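Local coordinates for alpha-glucosidase (PDB 5XFM), which hydrolyses glycosidic bonds as a family 97 glycoside hydrolase, acting as both a beta-L-arabinopyranosidase and an alpha-galactosidase, at residues G307-Y311 / D312-R316; N369-Q373 / G374-R378; G491-N495 / K496-R500; F529-A532 / P533-K537. The protein carries 1 engineered substitution. All blocks are in the same frame, centred on the assembly; numbering follows the deposited sequence.

Interaction 1. Residues G307-Y311 / D312-R316; sequences GSINY and DDQVR
Asn-310 and Asp-313 grip each other twice at the start of helix 311-324. Asn-310 OD1 accepts from the backbone amide of Asp-313 at 3.1 Å, close to straight (166°), which makes Asn-310 the N-cap. The other branch of the same amide turns back: Asn-310 ND2 donates to Asp-313 OD2 at 2.8 Å, meeting it from above the carboxylate, whose plane lies 57° from that of the amide. The cap depends on chi1 of Asn-310 (56°), which sets CG between the backbone N and the carbonyl carbon and lets OD1 reach the amide of Asp-313. A leucine in place of Asn-310 would probably leave the amide of Asp-313 without its acceptor and set the carboxylate freer to turn. Beside the cap, Gln-314 bends at chi2 and carries NE2 to 2.8 Å from Ser-308 O; Asn-310 N reaches this oxygen from the opposite face of its plane, so the carbonyl is held by two donors. One turn along the helix, Tyr-311 CE1 lies 3.5 Å from Val-315 CG2, the two side chains meeting at a slant. Further out, Arg-316 NH1 meets Asp-313 OD1 in a salt bridge whose bond is weak, and the same oxygen pairs with Arg-500. Tyr-311 extends to helix 341-353, where OH bonds to Ser-346 OG and the ring receives Arg-343 in a cation-pi contact. Val-315 and Gln-314 pack on Leu-347, so this capped turn joins the loop after helix 300-304 to the start of helix 311-324 and sets that helix against helix 341-353 in the family 97 catalytic barrel.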
loop_
_atom_site.group_PDB
_atom_site.type_symbol
_atom_site.label_atom_id
_atom_site.label_comp_id
_atom_site.label_asym_id
_atom_site.label_seq_id
_atom_site.Cartn_x
_atom_site.Cartn_y
_atom_site.Cartn_z
ATOM N N GLY A 307 -23.360 -16.898 1.603
ATOM C CA GLY A 307 -24.094 -17.933 2.312
ATOM C C GLY A 307 -23.637 -18.112 3.749
ATOM O O GLY A 307 -24.324 -18.741 4.554
ATOM N N SER A 308 -22.474 -17.555 4.076
ATOM C CA SER A 308 -21.923 -17.682 5.423
ATOM C C SER A 308 -22.380 -16.569 6.370
ATOM O O SER A 308 -22.147 -16.632 7.580
ATOM C CB SER A 308 -20.402 -17.708 5.354
ATOM O OG SER A 308 -19.913 -16.507 4.785
ATOM N N ILE A 309 -23.044 -15.559 5.823
ATOM C CA ILE A 309 -23.460 -14.422 6.634
ATOM C C ILE A 309 -24.759 -14.740 7.362
ATOM O O ILE A 309 -25.846 -14.313 6.963
ATOM C CB ILE A 309 -23.617 -13.150 5.785
ATOM C CG1 ILE A 309 -22.338 -12.927 4.982
ATOM C CG2 ILE A 309 -23.895 -11.946 6.671
ATOM C CD1 ILE A 309 -21.120 -12.692 5.851
ATOM N N ASN A 310 -24.617 -15.524 8.425
ATOM C CA ASN A 310 -25.719 -15.888 9.307
ATOM C C ASN A 310 -25.147 -16.205 10.680
ATOM O O ASN A 310 -23.945 -16.415 10.815
ATOM C CB ASN A 310 -26.509 -17.085 8.757
ATOM C CG ASN A 310 -25.629 -18.297 8.510
ATOM O OD1 ASN A 310 -25.288 -19.028 9.439
ATOM N ND2 ASN A 310 -25.260 -18.516 7.254
ATOM N N TYR A 311 -26.010 -16.250 11.692
ATOM C CA TYR A 311 -25.574 -16.411 13.079
ATOM C C TYR A 311 -24.690 -17.643 13.309
ATOM O O TYR A 311 -23.616 -17.536 13.899
ATOM C CB TYR A 311 -26.795 -16.467 14.007
ATOM C CG TYR A 311 -26.457 -16.308 15.474
ATOM C CD1 TYR A 311 -26.062 -17.398 16.241
ATOM C CD2 TYR A 311 -26.513 -15.063 16.089
ATOM C CE1 TYR A 311 -25.746 -17.255 17.580
ATOM C CE2 TYR A 311 -26.197 -14.911 17.429
ATOM C CZ TYR A 311 -25.815 -16.013 18.167
ATOM O OH TYR A 311 -25.497 -15.871 19.496
ATOM N N ASP A 312 -25.128 -18.801 12.829
ATOM C CA ASP A 312 -24.470 -20.063 13.166
ATOM C C ASP A 312 -23.094 -20.224 12.523
ATOM O O ASP A 312 -22.161 -20.721 13.154
ATOM C CB ASP A 312 -25.362 -21.245 12.757
ATOM C CG ASP A 312 -26.619 -21.355 13.607
ATOM O OD1 ASP A 312 -26.667 -20.749 14.701
ATOM O OD2 ASP A 312 -27.561 -22.053 13.180
ATOM N N ASP A 313 -22.963 -19.795 11.273
ATOM C CA ASP A 313 -21.672 -19.840 10.594
ATOM C C ASP A 313 -20.687 -18.880 11.240
ATOM O O ASP A 313 -19.494 -19.170 11.344
ATOM C CB ASP A 313 -21.833 -19.508 9.113
ATOM C CG ASP A 313 -22.483 -20.637 8.331
ATOM O OD1 ASP A 313 -22.302 -21.811 8.714
ATOM O OD2 ASP A 313 -23.184 -20.347 7.340
ATOM N N GLN A 314 -21.191 -17.742 11.699
ATOM C CA GLN A 314 -20.337 -16.784 12.392
ATOM C C GLN A 314 -19.924 -17.355 13.739
ATOM O O GLN A 314 -18.816 -17.114 14.194
ATOM C CB GLN A 314 -21.050 -15.445 12.562
ATOM C CG GLN A 314 -21.296 -14.694 11.245
ATOM C CD GLN A 314 -20.092 -14.690 10.322
ATOM O OE1 GLN A 314 -19.003 -14.278 10.715
ATOM N NE2 GLN A 314 -20.290 -15.116 9.077
ATOM N N VAL A 315 -20.804 -18.132 14.364
ATOM C CA VAL A 315 -20.438 -18.857 15.577
ATOM C C VAL A 315 -19.297 -19.817 15.257
ATOM O O VAL A 315 -18.322 -19.925 16.002
ATOM C CB VAL A 315 -21.624 -19.643 16.177
ATOM C CG1 VAL A 315 -21.134 -20.641 17.232
ATOM C CG2 VAL A 315 -22.648 -18.694 16.779
ATOM N N ARG A 316 -19.429 -20.508 14.134
ATOM C CA ARG A 316 -18.398 -21.428 13.667
ATOM C C ARG A 316 -17.044 -20.742 13.505
ATOM O O ARG A 316 -16.026 -21.261 13.964
ATOM C CB ARG A 316 -18.833 -22.063 12.342
ATOM C CG ARG A 316 -19.689 -23.300 12.525
ATOM C CD ARG A 316 -20.172 -23.866 11.203
ATOM N NE ARG A 316 -21.058 -25.005 11.419
ATOM C CZ ARG A 316 -22.377 -24.958 11.260
ATOM N NH1 ARG A 316 -22.960 -23.828 10.878
ATOM N NH2 ARG A 316 -23.114 -26.040 11.483
#

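Interaction 2. Residues N369-Q373 / G374-R378; sequences NDIEQ and GPVNR
Val-376 turns back over the bend that begins at Ile-371, and its CG1 does all the touching. The apolar part is a single pair: Val-376 CG1 lies 4.1 Å from Ile-371 CG2, the two side chains crossing at a slant. Chi1 of Ile-371 (-71°) puts CG2 anti to the backbone N, leaving this methyl to meet the valine while CG1 and CD1 lead off elsewhere. Methyl-to-carbonyl packing is closer, with Val-376 CG1 at 3.2 Å from Gln-373 O and 3.9 Å from Ile-371 O. The one side-chain hydrogen bond within the loop lies in 369-373: Asn-369 OD1 accepts from Ile-371 N at 3.0 Å in an Asx turn, the bond nearly straight at 166° but with the donor well above the carbonyl plane. The peptide between Gly-374 and Pro-375 is cis, where the chain bends back, and the backbone of Gly-374 bonds to that of Trp-334. The loop leads from strand 357-363 to helix 382-395 of the catalytic barrel. Ile-371 and Val-376 both touch Ser-363 at the end of that strand, Pro-375 lies against Tyr-362 and against Trp-335 of helix 335-338, and Arg-378 forms a salt bridge with Glu-388 on helix 382-395.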
loop_
_atom_site.group_PDB
_atom_site.type_symbol
_atom_site.label_atom_id
_atom_site.label_comp_id
_atom_site.label_asym_id
_atom_site.label_seq_id
_atom_site.Cartn_x
_atom_site.Cartn_y
_atom_site.Cartn_z
ATOM N N ASN A 369 -22.980 5.299 -5.825
ATOM C CA ASN A 369 -22.994 4.035 -6.553
ATOM C C ASN A 369 -24.284 3.236 -6.359
ATOM O O ASN A 369 -25.238 3.723 -5.749
ATOM C CB ASN A 369 -21.782 3.181 -6.150
ATOM C CG ASN A 369 -21.771 2.827 -4.662
ATOM O OD1 ASN A 369 -22.810 2.535 -4.058
ATOM N ND2 ASN A 369 -20.585 2.825 -4.076
ATOM N N ASP A 370 -24.274 1.986 -6.821
ATOM C CA ASP A 370 -25.457 1.118 -6.760
ATOM C C ASP A 370 -25.310 -0.057 -5.797
ATOM O O ASP A 370 -25.921 -1.101 -5.994
ATOM C CB ASP A 370 -25.800 0.569 -8.146
ATOM C CG ASP A 370 -26.278 1.640 -9.101
ATOM O OD1 ASP A 370 -26.970 2.584 -8.658
ATOM O OD2 ASP A 370 -25.968 1.527 -10.303
ATOM N N ILE A 371 -24.490 0.110 -4.769
ATOM C CA ILE A 371 -24.293 -0.934 -3.772
ATOM C C ILE A 371 -25.551 -1.150 -2.916
ATOM O O ILE A 371 -26.133 -0.190 -2.400
ATOM C CB ILE A 371 -23.090 -0.592 -2.868
ATOM C CG1 ILE A 371 -21.793 -0.736 -3.670
ATOM C CG2 ILE A 371 -23.062 -1.475 -1.633
ATOM C CD1 ILE A 371 -21.534 -2.155 -4.162
ATOM N N GLU A 372 -25.972 -2.407 -2.780
ATOM C CA GLU A 372 -27.093 -2.762 -1.908
ATOM C C GLU A 372 -26.623 -3.464 -0.654
ATOM O O GLU A 372 -27.240 -3.356 0.403
ATOM C CB GLU A 372 -28.124 -3.621 -2.626
ATOM C CG GLU A 372 -29.064 -2.777 -3.490
ATOM C CD GLU A 372 -30.089 -3.586 -4.267
ATOM O OE1 GLU A 372 -31.298 -3.308 -4.116
ATOM O OE2 GLU A 372 -29.688 -4.476 -5.045
ATOM N N GLN A 373 -25.540 -4.219 -0.783
ATOM C CA GLN A 373 -24.966 -4.912 0.372
ATOM C C GLN A 373 -24.717 -4.016 1.624
ATOM O O GLN A 373 -24.066 -2.970 1.582
ATOM C CB GLN A 373 -23.707 -5.668 -0.070
ATOM C CG GLN A 373 -23.223 -5.478 -1.492
ATOM C CD GLN A 373 -21.842 -6.080 -1.600
ATOM O OE1 GLN A 373 -21.547 -7.176 -1.076
ATOM N NE2 GLN A 373 -21.026 -5.442 -2.401
ATOM N N GLY A 374 -25.269 -4.455 2.752
ATOM C CA GLY A 374 -25.362 -3.589 3.907
ATOM C C GLY A 374 -24.446 -3.996 5.033
ATOM O O GLY A 374 -23.795 -5.033 4.961
ATOM N N PRO A 375 -24.399 -3.172 6.088
ATOM C CA PRO A 375 -25.233 -1.963 6.149
ATOM C C PRO A 375 -24.723 -0.809 5.272
ATOM O O PRO A 375 -23.522 -0.530 5.254
ATOM C CB PRO A 375 -25.176 -1.580 7.629
ATOM C CG PRO A 375 -23.911 -2.176 8.134
ATOM C CD PRO A 375 -23.632 -3.400 7.322
ATOM N N VAL A 376 -25.646 -0.163 4.558
ATOM C CA VAL A 376 -25.350 1.031 3.769
ATOM C C VAL A 376 -25.861 2.262 4.517
ATOM O O VAL A 376 -26.724 2.138 5.389
ATOM C CB VAL A 376 -25.993 0.988 2.352
ATOM C CG1 VAL A 376 -25.269 -0.008 1.442
ATOM C CG2 VAL A 376 -27.488 0.677 2.436
ATOM N N ASN A 377 -25.301 3.431 4.194
ATOM C CA ASN A 377 -25.768 4.714 4.733
ATOM C C ASN A 377 -25.539 4.886 6.224
ATOM O O ASN A 377 -26.232 5.667 6.881
ATOM C CB ASN A 377 -27.258 4.901 4.427
ATOM C CG ASN A 377 -27.550 4.845 2.955
ATOM O OD1 ASN A 377 -26.742 5.295 2.146
ATOM N ND2 ASN A 377 -28.668 4.228 2.587
ATOM N N ARG A 378 -24.551 4.176 6.755
ATOM C CA ARG A 378 -24.197 4.335 8.150
ATOM C C ARG A 378 -22.844 5.043 8.349
ATOM O O ARG A 378 -22.440 5.271 9.485
ATOM C CB ARG A 378 -24.181 2.965 8.842
ATOM C CG ARG A 378 -25.549 2.275 8.927
ATOM C CD ARG A 378 -26.593 3.153 9.612
ATOM N NE ARG A 378 -27.939 2.581 9.562
ATOM C CZ ARG A 378 -28.496 1.843 10.523
ATOM N NH1 ARG A 378 -27.834 1.567 11.641
ATOM N NH2 ARG A 378 -29.729 1.382 10.367
#

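Interaction 3. Residues G491-N495 / K496-R500; sequences GCLLN and KRLNR. Engineered in segment 491-495: Leu-493 (natural residue Phe).
Leu-493, an engineered replacement for the natural phenylalanine, meets Leu-498 with the two side chains crossing at about a right angle. Its CD2 branch approaches CG of Leu-498 at 4.0 Å; chi1 of Leu-493 (-74°) places CG beside the backbone N. Leu-498 sits at the centre of an inverse gamma turn, and its CD1 also comes to 4.2 Å from the carbonyl oxygen of Asn-495. The amide of Asn-495 faces the following backbone instead. Its ND2 gives a weak bond to Arg-497 O at 3.4 Å, and lies 3.3 Å from Asn-499 O. The same nitrogen donates to a water at 3.1 Å, which in turn donates to Arg-500 O at 2.8 Å, so the backbone of Arg-500, just past the turn, is linked to Asn-495 through a water. The opposite end of this amide, OD1, accepts from Asn-534 and Asn-535, which should fix how the group is turned. Both leucines touch Leu-303 of helix 300-304 and Met-460 of helix 458-462, while the backbone of Leu-498 pairs with Thr-506 in the short two-stranded sheet of 497-498 and 506-507.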
loop_
_atom_site.group_PDB
_atom_site.type_symbol
_atom_site.label_atom_id
_atom_site.label_comp_id
_atom_site.label_asym_id
_atom_site.label_seq_id
_atom_site.Cartn_x
_atom_site.Cartn_y
_atom_site.Cartn_z
ATOM N N GLY A 491 -4.713 -13.130 2.218
ATOM C CA GLY A 491 -3.968 -14.263 1.700
ATOM C C GLY A 491 -3.934 -15.507 2.572
ATOM O O GLY A 491 -4.665 -15.623 3.560
ATOM N N CYS A 492 -3.075 -16.442 2.171
ATOM C CA CYS A 492 -2.923 -17.753 2.802
ATOM C C CYS A 492 -4.177 -18.598 2.635
ATOM O O CYS A 492 -4.963 -18.762 3.569
ATOM C CB CYS A 492 -2.565 -17.647 4.283
ATOM S SG CYS A 492 -1.990 -19.228 4.964
ATOM N N LEU A 493 -4.358 -19.114 1.428
ATOM C CA LEU A 493 -5.422 -20.062 1.145
ATOM C C LEU A 493 -4.858 -21.468 1.251
ATOM O O LEU A 493 -4.038 -21.877 0.430
ATOM C CB LEU A 493 -6.018 -19.823 -0.246
ATOM C CG LEU A 493 -6.916 -18.595 -0.392
ATOM C CD1 LEU A 493 -6.630 -17.858 -1.684
ATOM C CD2 LEU A 493 -8.375 -19.004 -0.329
ATOM N N LEU A 494 -5.287 -22.208 2.266
ATOM C CA LEU A 494 -4.768 -23.549 2.464
ATOM C C LEU A 494 -5.733 -24.580 1.882
ATOM O O LEU A 494 -5.372 -25.737 1.692
ATOM C CB LEU A 494 -4.491 -23.803 3.945
ATOM C CG LEU A 494 -3.302 -22.987 4.463
ATOM C CD1 LEU A 494 -3.014 -23.263 5.927
ATOM C CD2 LEU A 494 -2.068 -23.291 3.625
ATOM N N ASN A 495 -6.952 -24.140 1.577
ATOM C CA ASN A 495 -7.865 -24.902 0.729
ATOM C C ASN A 495 -7.249 -25.181 -0.645
ATOM O O ASN A 495 -6.518 -24.348 -1.178
ATOM C CB ASN A 495 -9.186 -24.144 0.560
ATOM C CG ASN A 495 -10.242 -24.564 1.567
ATOM O OD1 ASN A 495 -9.932 -25.064 2.647
ATOM N ND2 ASN A 495 -11.500 -24.321 1.229
ATOM N N LYS A 496 -7.539 -26.347 -1.216
ATOM C CA LYS A 496 -7.080 -26.654 -2.568
ATOM C C LYS A 496 -8.111 -26.211 -3.584
ATOM O O LYS A 496 -7.782 -25.871 -4.721
ATOM C CB LYS A 496 -6.803 -28.141 -2.743
ATOM C CG LYS A 496 -5.663 -28.687 -1.923
ATOM C CD LYS A 496 -5.691 -30.205 -1.951
ATOM C CE LYS A 496 -4.628 -30.797 -1.052
ATOM N NZ LYS A 496 -3.291 -30.684 -1.702
ATOM N N ARG A 497 -9.370 -26.233 -3.169
ATOM C CA ARG A 497 -10.445 -25.777 -4.025
ATOM C C ARG A 497 -11.183 -24.643 -3.333
ATOM O O ARG A 497 -11.596 -24.768 -2.173
ATOM C CB ARG A 497 -11.394 -26.927 -4.363
ATOM C CG ARG A 497 -10.728 -28.052 -5.140
ATOM C CD ARG A 497 -10.219 -27.575 -6.491
ATOM N NE ARG A 497 -11.297 -27.086 -7.347
ATOM C CZ ARG A 497 -12.076 -27.871 -8.084
ATOM N NH1 ARG A 497 -11.901 -29.188 -8.062
ATOM N NH2 ARG A 497 -13.028 -27.342 -8.843
ATOM N N LEU A 498 -11.371 -23.545 -4.055
ATOM C CA LEU A 498 -11.804 -22.305 -3.423
ATOM C C LEU A 498 -13.311 -22.185 -3.343
ATOM O O LEU A 498 -13.911 -21.298 -3.961
ATOM C CB LEU A 498 -11.212 -21.090 -4.146
ATOM C CG LEU A 498 -9.830 -20.644 -3.655
ATOM C CD1 LEU A 498 -8.858 -21.806 -3.517
ATOM C CD2 LEU A 498 -9.245 -19.543 -4.548
ATOM N N ASN A 499 -13.906 -23.097 -2.579
ATOM C CA ASN A 499 -15.319 -23.039 -2.217
ATOM C C ASN A 499 -15.497 -23.606 -0.805
ATOM O O ASN A 499 -14.519 -23.999 -0.168
ATOM C CB ASN A 499 -16.178 -23.786 -3.244
ATOM C CG ASN A 499 -16.051 -25.298 -3.148
ATOM O OD1 ASN A 499 -15.134 -25.830 -2.523
ATOM N ND2 ASN A 499 -16.954 -25.999 -3.821
ATOM N N ARG A 500 -16.731 -23.640 -0.310
ATOM C CA ARG A 500 -16.969 -24.015 1.085
ATOM C C ARG A 500 -16.580 -25.459 1.423
ATOM O O ARG A 500 -15.990 -25.711 2.475
ATOM C CB ARG A 500 -18.430 -23.780 1.455
ATOM C CG ARG A 500 -18.757 -24.136 2.895
ATOM C CD ARG A 500 -20.026 -23.444 3.354
ATOM N NE ARG A 500 -20.420 -23.860 4.695
ATOM C CZ ARG A 500 -21.298 -23.202 5.446
ATOM N NH1 ARG A 500 -21.859 -22.089 4.983
ATOM N NH2 ARG A 500 -21.606 -23.647 6.659
HETATM O O HOH W 1 -13.738 -24.360 3.329
#

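Interaction 4. Residues F529-A532 / P533-K537; sequences FALA and PNNLK
Asn-535 lays its side chain back over the backbone of Ala-532, with CG 3.3 Å from Ala-532 O. Its OD1 accepts from Ala-532 N at 3.0 Å, the donor standing 58° out of the carbonyl plane. In return Asn-535 N donates to Ala-532 O at 2.8 Å and closes a type I beta turn from Ala-532 to Asn-535, leading into the short helix around 535-538. Chi1 of Asn-535 (-66°) sets CG beside its own backbone N, and this carries OD1 back to Ala-532 N, beside the backbone bond of the turn. A water donates to OD1 as well and also to Ala-530 O at 2.8 Å, tying the two residues together. Ala-532 CB meets OD1 of Asn-534 at 3.2 Å and touches Pro-533 CD at 3.4 Å, while CD2 of Leu-531 approaches Asn-535 OD1 at 3.9 Å. ND2 of Asn-535 donates to Asp-538 OD1 besides its bond to Asn-495. A valine in place of Asn-535 would probably leave Ala-532 N without its acceptor and Asn-495 OD1 short of a donor. Thus one buried amide uses its oxygen to hold the turn and its nitrogen to join Asn-495 and Asp-538, and this polar network should define the geometry of the turn.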
loop_
_atom_site.group_PDB
_atom_site.type_symbol
_atom_site.label_atom_id
_atom_site.label_comp_id
_atom_site.label_asym_id
_atom_site.label_seq_id
_atom_site.Cartn_x
_atom_site.Cartn_y
_atom_site.Cartn_z
ATOM N N PHE A 529 -6.771 -13.673 7.301
ATOM C CA PHE A 529 -6.345 -14.731 6.393
ATOM C C PHE A 529 -7.521 -15.533 5.863
ATOM O O PHE A 529 -8.598 -15.554 6.468
ATOM C CB PHE A 529 -5.348 -15.668 7.081
ATOM C CG PHE A 529 -4.056 -15.006 7.457
ATOM C CD1 PHE A 529 -3.668 -14.914 8.783
ATOM C CD2 PHE A 529 -3.236 -14.460 6.482
ATOM C CE1 PHE A 529 -2.485 -14.301 9.128
ATOM C CE2 PHE A 529 -2.053 -13.847 6.819
ATOM C CZ PHE A 529 -1.672 -13.770 8.145
ATOM N N ALA A 530 -7.314 -16.188 4.726
ATOM C CA ALA A 530 -8.378 -16.957 4.101
ATOM C C ALA A 530 -8.421 -18.412 4.581
ATOM O O ALA A 530 -8.636 -19.325 3.790
ATOM C CB ALA A 530 -8.221 -16.910 2.595
ATOM N N LEU A 531 -8.243 -18.621 5.879
ATOM C CA LEU A 531 -8.376 -19.953 6.449
ATOM C C LEU A 531 -9.850 -20.314 6.624
ATOM O O LEU A 531 -10.723 -19.450 6.561
ATOM C CB LEU A 531 -7.645 -20.046 7.791
ATOM C CG LEU A 531 -6.135 -19.841 7.762
ATOM C CD1 LEU A 531 -5.547 -19.974 9.154
ATOM C CD2 LEU A 531 -5.490 -20.816 6.804
ATOM N N ALA A 532 -10.119 -21.597 6.832
ATOM C CA ALA A 532 -11.474 -22.071 7.120
ATOM C C ALA A 532 -11.407 -23.227 8.126
ATOM O O ALA A 532 -10.385 -23.904 8.215
ATOM C CB ALA A 532 -12.167 -22.486 5.848
ATOM N N PRO A 533 -12.483 -23.445 8.899
ATOM C CA PRO A 533 -12.466 -24.474 9.950
ATOM C C PRO A 533 -12.025 -25.861 9.468
ATOM O O PRO A 533 -11.262 -26.548 10.160
ATOM C CB PRO A 533 -13.922 -24.514 10.424
ATOM C CG PRO A 533 -14.477 -23.181 10.091
ATOM C CD PRO A 533 -13.719 -22.642 8.918
ATOM N N ASN A 534 -12.479 -26.251 8.282
ATOM C CA ASN A 534 -12.110 -27.539 7.700
ATOM C C ASN A 534 -10.601 -27.720 7.532
ATOM O O ASN A 534 -10.121 -28.849 7.412
ATOM C CB ASN A 534 -12.811 -27.724 6.355
ATOM C CG ASN A 534 -12.526 -26.595 5.392
ATOM O OD1 ASN A 534 -13.099 -25.514 5.505
ATOM N ND2 ASN A 534 -11.654 -26.846 4.427
ATOM N N ASN A 535 -9.852 -26.614 7.526
ATOM C CA ASN A 535 -8.402 -26.687 7.393
ATOM C C ASN A 535 -7.756 -27.376 8.590
ATOM O O ASN A 535 -6.643 -27.896 8.493
ATOM C CB ASN A 535 -7.793 -25.301 7.204
ATOM C CG ASN A 535 -8.203 -24.659 5.894
ATOM O OD1 ASN A 535 -8.099 -23.444 5.730
ATOM N ND2 ASN A 535 -8.704 -25.473 4.960
ATOM N N LEU A 536 -8.436 -27.383 9.730
ATOM C CA LEU A 536 -7.851 -28.074 10.873
ATOM C C LEU A 536 -7.918 -29.587 10.665
ATOM O O LEU A 536 -7.244 -30.337 11.369
ATOM C CB LEU A 536 -8.548 -27.683 12.174
ATOM C CG LEU A 536 -8.060 -26.377 12.800
ATOM C CD1 LEU A 536 -8.790 -26.107 14.108
ATOM C CD2 LEU A 536 -6.550 -26.404 13.008
ATOM N N LYS A 537 -8.695 -30.025 9.670
ATOM C CA LYS A 537 -8.773 -31.447 9.335
ATOM C C LYS A 537 -8.085 -31.833 8.014
ATOM O O LYS A 537 -7.508 -32.917 7.917
ATOM C CB LYS A 537 -10.239 -31.889 9.278
ATOM C CG LYS A 537 -10.989 -31.778 10.604
ATOM C CD LYS A 537 -10.481 -32.774 11.636
ATOM C CE LYS A 537 -11.290 -32.704 12.924
ATOM N NZ LYS A 537 -11.051 -31.425 13.657
HETATM O O HOH W 2 -7.843 -22.056 3.688
#

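All four are local contacts within the family 97 catalytic region, yet they differ in place and chemistry. Interactions 3 and 4 lie together, centres 8 Å apart, joined where Asn-495 OD1 meets Asn-535 ND2 at 2.7 Å and where Leu-494 packs on Leu-531; both also rest on helix 300-304. Interaction 1, partly buried at a helix start, is tied to interaction 3 by the salt bridge of Asp-313 OD1 with Arg-500 NH2 and relies on side-chain capping. Interaction 2 touches none of the others; its nearest atoms are about 7 Å from interaction 1. It is largely buried, and rests on methyl packing instead of polar bonds between its segments.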